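Local coordinates for peptide chain release factor subunit 1 (Aeropyrum pernix, PDB 3AGK), which probably directs the termination of translation in response to the stop codons UAA, UAG and UGA, at residues L10-L20 / C108-P116. Sequence-based numbering, arbitrary orientation.
Sequences LTISKRELARL and CFMFSPPEP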
ATOM      1  N   LEU A  10     -18.421  17.640  -9.816  1.00 65.89           N
ATOM      2  CA  LEU A  10     -17.132  17.567  -9.117  1.00 68.33           C
ATOM      3  C   LEU A  10     -16.621  16.139  -8.914  1.00 71.68           C
ATOM      4  O   LEU A  10     -15.467  15.945  -8.522  1.00 74.04           O
ATOM      5  CB  LEU A  10     -17.214  18.224  -7.728  1.00 70.26           C
ATOM      6  CG  LEU A  10     -16.929  19.707  -7.475  1.00 71.69           C
ATOM      7  CD1 LEU A  10     -15.800  20.235  -8.346  1.00 69.43           C
ATOM      8  CD2 LEU A  10     -18.183  20.516  -7.685  1.00 82.26           C
ATOM      9  N   THR A  11     -17.475  15.142  -9.138  1.00 70.47           N
ATOM     10  CA  THR A  11     -17.111  13.754  -8.824  1.00 75.51           C
ATOM     11  C   THR A  11     -16.066  13.167  -9.780  1.00 75.69           C
ATOM     12  O   THR A  11     -16.105  13.411 -10.982  1.00 82.00           O
ATOM     13  CB  THR A  11     -18.350  12.832  -8.746  1.00 75.94           C
ATOM     14  OG1 THR A  11     -19.311  13.405  -7.852  1.00 83.48           O
ATOM     15  CG2 THR A  11     -17.962  11.454  -8.234  1.00 71.04           C
ATOM     16  N   ILE A  12     -15.117  12.420  -9.225  1.00 72.29           N
ATOM     17  CA  ILE A  12     -14.088  11.749 -10.009  1.00 70.19           C
ATOM     18  C   ILE A  12     -14.103  10.263  -9.697  1.00 74.66           C
ATOM     19  O   ILE A  12     -14.534   9.851  -8.624  1.00 83.68           O
ATOM     20  CB  ILE A  12     -12.679  12.296  -9.703  1.00 65.50           C
ATOM     21  CG1 ILE A  12     -12.291  11.990  -8.255  1.00 61.46           C
ATOM     22  CG2 ILE A  12     -12.589  13.802 -10.016  1.00 59.85           C
ATOM     23  CD1 ILE A  12     -10.918  12.505  -7.858  1.00 59.41           C
ATOM     24  N   SER A  13     -13.630   9.458 -10.636  1.00 77.37           N
ATOM     25  CA  SER A  13     -13.619   8.015 -10.471  1.00 80.61           C
ATOM     26  C   SER A  13     -12.445   7.595  -9.606  1.00 81.23           C
ATOM     27  O   SER A  13     -11.580   8.405  -9.291  1.00 71.16           O
ATOM     28  CB  SER A  13     -13.479   7.347 -11.830  1.00 82.78           C
ATOM     29  OG  SER A  13     -12.256   7.737 -12.432  1.00 78.52           O
ATOM     30  N   LYS A  14     -12.408   6.314  -9.257  1.00 88.44           N
ATOM     31  CA  LYS A  14     -11.261   5.736  -8.577  1.00 92.81           C
ATOM     32  C   LYS A  14     -10.013   5.764  -9.452  1.00 87.22           C
ATOM     33  O   LYS A  14      -8.895   5.857  -8.949  1.00 85.60           O
ATOM     34  CB  LYS A  14     -11.570   4.308  -8.132  1.00101.42           C
ATOM     35  CG  LYS A  14     -12.742   4.226  -7.173  1.00106.19           C
ATOM     36  CD  LYS A  14     -12.942   2.819  -6.643  1.00111.33           C
ATOM     37  CE  LYS A  14     -14.147   2.761  -5.718  1.00114.02           C
ATOM     38  NZ  LYS A  14     -14.258   1.459  -4.999  1.00120.63           N
ATOM     39  N   ARG A  15     -10.196   5.695 -10.764  1.00 88.20           N
ATOM     40  CA  ARG A  15      -9.049   5.734 -11.665  1.00 95.22           C
ATOM     41  C   ARG A  15      -8.378   7.113 -11.650  1.00 90.52           C
ATOM     42  O   ARG A  15      -7.152   7.221 -11.634  1.00 89.07           O
ATOM     43  CB  ARG A  15      -9.437   5.319 -13.088  1.00100.94           C
ATOM     44  CG  ARG A  15     -10.330   6.308 -13.820  1.00110.83           C
ATOM     45  CD  ARG A  15     -10.350   6.046 -15.316  1.00120.25           C
ATOM     46  NE  ARG A  15     -10.813   4.697 -15.627  1.00130.70           N
ATOM     47  CZ  ARG A  15     -12.077   4.386 -15.897  1.00139.38           C
ATOM     48  NH1 ARG A  15     -12.410   3.131 -16.171  1.00143.99           N
ATOM     49  NH2 ARG A  15     -13.008   5.331 -15.898  1.00141.20           N
ATOM     50  N   GLU A  16      -9.174   8.174 -11.643  1.00 86.11           N
ATOM     51  CA  GLU A  16      -8.595   9.506 -11.540  1.00 83.98           C
ATOM     52  C   GLU A  16      -8.145   9.834 -10.108  1.00 73.70           C
ATOM     53  O   GLU A  16      -7.139  10.506  -9.909  1.00 69.14           O
ATOM     54  CB  GLU A  16      -9.540  10.572 -12.103  1.00 85.41           C
ATOM     55  CG  GLU A  16     -11.016  10.257 -11.966  1.00 94.70           C
ATOM     56  CD  GLU A  16     -11.850  10.913 -13.058  1.00104.38           C
ATOM     57  OE1 GLU A  16     -13.083  10.711 -13.086  1.00108.74           O
ATOM     58  OE2 GLU A  16     -11.269  11.628 -13.899  1.00107.84           O
ATOM     59  N   LEU A  17      -8.877   9.343  -9.118  1.00 67.92           N
ATOM     60  CA  LEU A  17      -8.519   9.597  -7.726  1.00 72.47           C
ATOM     61  C   LEU A  17      -7.080   9.159  -7.450  1.00 81.14           C
ATOM     62  O   LEU A  17      -6.324   9.865  -6.774  1.00 80.38           O
ATOM     63  CB  LEU A  17      -9.475   8.867  -6.776  1.00 73.53           C
ATOM     64  CG  LEU A  17      -9.887   9.548  -5.463  1.00 76.31           C
ATOM     65  CD1 LEU A  17     -10.206   8.496  -4.415  1.00 71.14           C
ATOM     66  CD2 LEU A  17      -8.878  10.597  -4.917  1.00 57.98           C
ATOM     67  N   ALA A  18      -6.708   7.994  -7.982  1.00 83.01           N
ATOM     68  CA  ALA A  18      -5.378   7.421  -7.760  1.00 81.76           C
ATOM     69  C   ALA A  18      -4.285   8.216  -8.458  1.00 85.32           C
ATOM     70  O   ALA A  18      -3.222   8.459  -7.883  1.00 90.93           O
ATOM     71  CB  ALA A  18      -5.333   5.980  -8.215  1.00 83.38           C
ATOM     72  N   ARG A  19      -4.536   8.590  -9.710  1.00 75.77           N
ATOM     73  CA  ARG A  19      -3.624   9.467 -10.426  1.00 71.06           C
ATOM     74  C   ARG A  19      -3.319  10.704  -9.573  1.00 73.02           C
ATOM     75  O   ARG A  19      -2.162  11.089  -9.399  1.00 76.30           O
ATOM     76  CB  ARG A  19      -4.251   9.894 -11.754  1.00 74.24           C
ATOM     77  CG  ARG A  19      -3.321  10.681 -12.665  1.00 77.60           C
ATOM     78  CD  ARG A  19      -3.963  10.901 -14.023  1.00 84.13           C
ATOM     79  NE  ARG A  19      -2.976  11.225 -15.047  1.00 96.28           N
ATOM     80  CZ  ARG A  19      -3.165  12.116 -16.017  1.00 91.67           C
ATOM     81  NH1 ARG A  19      -4.309  12.783 -16.092  1.00 87.00           N
ATOM     82  NH2 ARG A  19      -2.205  12.349 -16.902  1.00 87.60           N
ATOM     83  N   LEU A  20      -4.381  11.321  -9.061  1.00 67.86           N
ATOM     84  CA  LEU A  20      -4.293  12.514  -8.230  1.00 65.28           C
ATOM     85  C   LEU A  20      -3.522  12.192  -6.953  1.00 66.37           C
ATOM     86  O   LEU A  20      -2.658  12.958  -6.519  1.00 66.51           O
ATOM     87  CB  LEU A  20      -5.703  12.980  -7.876  1.00 61.60           C
ATOM     88  CG  LEU A  20      -5.897  14.274  -7.093  1.00 67.49           C
ATOM     89  CD1 LEU A  20      -5.398  15.487  -7.870  1.00 61.97           C
ATOM     90  CD2 LEU A  20      -7.360  14.430  -6.750  1.00 71.60           C
ATOM     91  N   CYS A 108      -5.316  24.846  -4.941  1.00 67.77           N
ATOM     92  CA  CYS A 108      -6.441  24.391  -4.138  1.00 62.71           C
ATOM     93  C   CYS A 108      -7.182  23.262  -4.840  1.00 65.63           C
ATOM     94  O   CYS A 108      -8.035  23.523  -5.683  1.00 78.86           O
ATOM     95  CB  CYS A 108      -7.405  25.546  -3.887  1.00 62.04           C
ATOM     96  SG  CYS A 108      -8.381  25.392  -2.368  1.00 80.94           S
ATOM     97  N   PHE A 109      -6.863  22.013  -4.506  1.00 58.67           N
ATOM     98  CA  PHE A 109      -7.547  20.878  -5.124  1.00 61.34           C
ATOM     99  C   PHE A 109      -8.943  20.751  -4.530  1.00 61.41           C
ATOM    100  O   PHE A 109      -9.109  20.851  -3.318  1.00 62.58           O
ATOM    101  CB  PHE A 109      -6.757  19.577  -4.935  1.00 64.29           C
ATOM    102  CG  PHE A 109      -5.323  19.663  -5.391  1.00 64.88           C
ATOM    103  CD1 PHE A 109      -4.351  20.218  -4.569  1.00 66.40           C
ATOM    104  CD2 PHE A 109      -4.948  19.192  -6.641  1.00 72.96           C
ATOM    105  CE1 PHE A 109      -3.030  20.306  -4.985  1.00 67.64           C
ATOM    106  CE2 PHE A 109      -3.628  19.274  -7.067  1.00 75.43           C
ATOM    107  CZ  PHE A 109      -2.668  19.832  -6.236  1.00 74.39           C
ATOM    108  N   MET A 110      -9.953  20.574  -5.379  1.00 55.83           N
ATOM    109  CA  MET A 110     -11.300  20.358  -4.869  1.00 56.79           C
ATOM    110  C   MET A 110     -12.028  19.329  -5.703  1.00 56.45           C
ATOM    111  O   MET A 110     -12.029  19.417  -6.910  1.00 58.28           O
ATOM    112  CB  MET A 110     -12.113  21.651  -4.824  1.00 54.68           C
ATOM    113  CG  MET A 110     -13.451  21.427  -4.113  1.00 62.31           C
ATOM    114  SD  MET A 110     -14.539  22.853  -3.979  1.00 70.60           S
ATOM    115  CE  MET A 110     -14.635  23.409  -5.673  1.00 54.62           C
ATOM    116  N   PHE A 111     -12.649  18.346  -5.063  1.00 58.55           N
ATOM    117  CA  PHE A 111     -13.421  17.360  -5.814  1.00 59.94           C
ATOM    118  C   PHE A 111     -14.424  16.594  -4.966  1.00 60.80           C
ATOM    119  O   PHE A 111     -14.462  16.725  -3.722  1.00 56.31           O
ATOM    120  CB  PHE A 111     -12.492  16.368  -6.513  1.00 61.36           C
ATOM    121  CG  PHE A 111     -11.610  15.610  -5.573  1.00 59.26           C
ATOM    122  CD1 PHE A 111     -11.965  14.339  -5.145  1.00 63.25           C
ATOM    123  CD2 PHE A 111     -10.431  16.170  -5.108  1.00 57.58           C
ATOM    124  CE1 PHE A 111     -11.163  13.634  -4.274  1.00 65.42           C
ATOM    125  CE2 PHE A 111      -9.614  15.470  -4.229  1.00 67.86           C
ATOM    126  CZ  PHE A 111      -9.981  14.195  -3.812  1.00 66.99           C
ATOM    127  N   SER A 112     -15.249  15.801  -5.646  1.00 52.36           N
ATOM    128  CA  SER A 112     -16.083  14.841  -4.950  1.00 58.68           C
ATOM    129  C   SER A 112     -15.513  13.446  -5.215  1.00 65.30           C
ATOM    130  O   SER A 112     -15.139  13.131  -6.332  1.00 63.07           O
ATOM    131  CB  SER A 112     -17.549  14.967  -5.373  1.00 58.37           C
ATOM    132  OG  SER A 112     -18.379  14.106  -4.604  1.00 63.13           O
ATOM    133  N   PRO A 113     -15.400  12.621  -4.170  1.00 68.71           N
ATOM    134  CA  PRO A 113     -14.773  11.301  -4.315  1.00 68.75           C
ATOM    135  C   PRO A 113     -15.743  10.245  -4.862  1.00 72.48           C
ATOM    136  O   PRO A 113     -16.957  10.429  -4.748  1.00 72.52           O
ATOM    137  CB  PRO A 113     -14.367  10.965  -2.878  1.00 68.53           C
ATOM    138  CG  PRO A 113     -15.388  11.664  -2.035  1.00 64.99           C
ATOM    139  CD  PRO A 113     -15.742  12.930  -2.770  1.00 67.52           C
ATOM    140  N   PRO A 114     -15.217   9.142  -5.425  1.00 73.66           N
ATOM    141  CA  PRO A 114     -16.091   8.110  -6.003  1.00 82.87           C
ATOM    142  C   PRO A 114     -16.957   7.499  -4.912  1.00 89.66           C
ATOM    143  O   PRO A 114     -18.057   7.002  -5.164  1.00 92.74           O
ATOM    144  CB  PRO A 114     -15.107   7.056  -6.534  1.00 81.82           C
ATOM    145  CG  PRO A 114     -13.744   7.649  -6.423  1.00 77.07           C
ATOM    146  CD  PRO A 114     -13.805   8.729  -5.395  1.00 70.32           C
ATOM    147  N   GLU A 115     -16.431   7.562  -3.696  1.00 86.37           N
ATOM    148  CA  GLU A 115     -17.031   6.992  -2.503  1.00 98.49           C
ATOM    149  C   GLU A 115     -17.532   8.112  -1.588  1.00 91.59           C
ATOM    150  O   GLU A 115     -16.872   9.135  -1.438  1.00 82.12           O
ATOM    151  CB  GLU A 115     -15.958   6.201  -1.748  1.00107.24           C
ATOM    152  CG  GLU A 115     -14.797   7.074  -1.201  1.00 90.27           C
ATOM    153  CD  GLU A 115     -13.515   6.976  -2.020  1.00 93.57           C
ATOM    154  OE1 GLU A 115     -13.599   6.691  -3.228  1.00108.06           O
ATOM    155  OE2 GLU A 115     -12.416   7.181  -1.464  1.00 91.53           O
ATOM    156  N   PRO A 116     -18.694   7.913  -0.951  1.00 89.63           N
ATOM    157  CA  PRO A 116     -19.203   8.939  -0.035  1.00 84.01           C
ATOM    158  C   PRO A 116     -18.367   8.980   1.242  1.00 81.85           C
ATOM    159  O   PRO A 116     -18.164   7.951   1.879  1.00 85.15           O
ATOM    160  CB  PRO A 116     -20.623   8.457   0.299  1.00 88.36           C
ATOM    161  CG  PRO A 116     -20.896   7.310  -0.631  1.00 95.45           C
ATOM    162  CD  PRO A 116     -19.574   6.738  -1.012  1.00 94.44           C
TER
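The ring of Phe111 is met obliquely by three aliphatic ends from the 10-20 segment. Ile12 CD1 reaches Phe111 CD1 at 3.4 Å, Leu17 CD2 touches Phe111 CE1 and CZ, and Leu20 CD2 comes to 3.5 Å from Phe111 CE2. Two residues earlier on the strand, the Phe109 ring takes Leu20 CD1 at its CD2, again obliquely, and meets Trp27 with the two ring planes nearly perpendicular. Here the start of helix 14-24 packs against strand 107-111, an outer strand of the four-stranded antiparallel sheet in the N-terminal domain of the eRF1 fold; the axes of helix 14-20 and strand 108-111 run nearly antiparallel, at 164°. With chi1 at -176°, Leu20 points CG away from the backbone N, and its two methyls reach one phenylalanine each.

Before the helix, the chain passes beside the strand's exit and makes a single beta bridge, Thr11 with Ser112. Ser112 N donates to Leu10 O at 2.9 Å, almost straight at the hydrogen but from above the carbonyl plane. Ile12 N returns a bond to Ser112 O, approaching close to the C=O axis. Ser112 OG is hydrogen-bonded to Gly92 O, tying the bridge to the loop before strand 93-98.

Ser13, at the N-cap, fits a capping box with Glu16: Glu16 OE1 accepts from Ser13 N at 2.8 Å through its anti lone pair, while the reciprocal Glu16 N to Ser13 OG bond is less sure, the placement of OG being doubtful. The Pro114 ring lies against this first turn: its CD touches Leu17 CD1, its CG packs on Lys14 CG at 3.6 Å, and the same Pro114 CG sits 3.2 Å from Ile12 O.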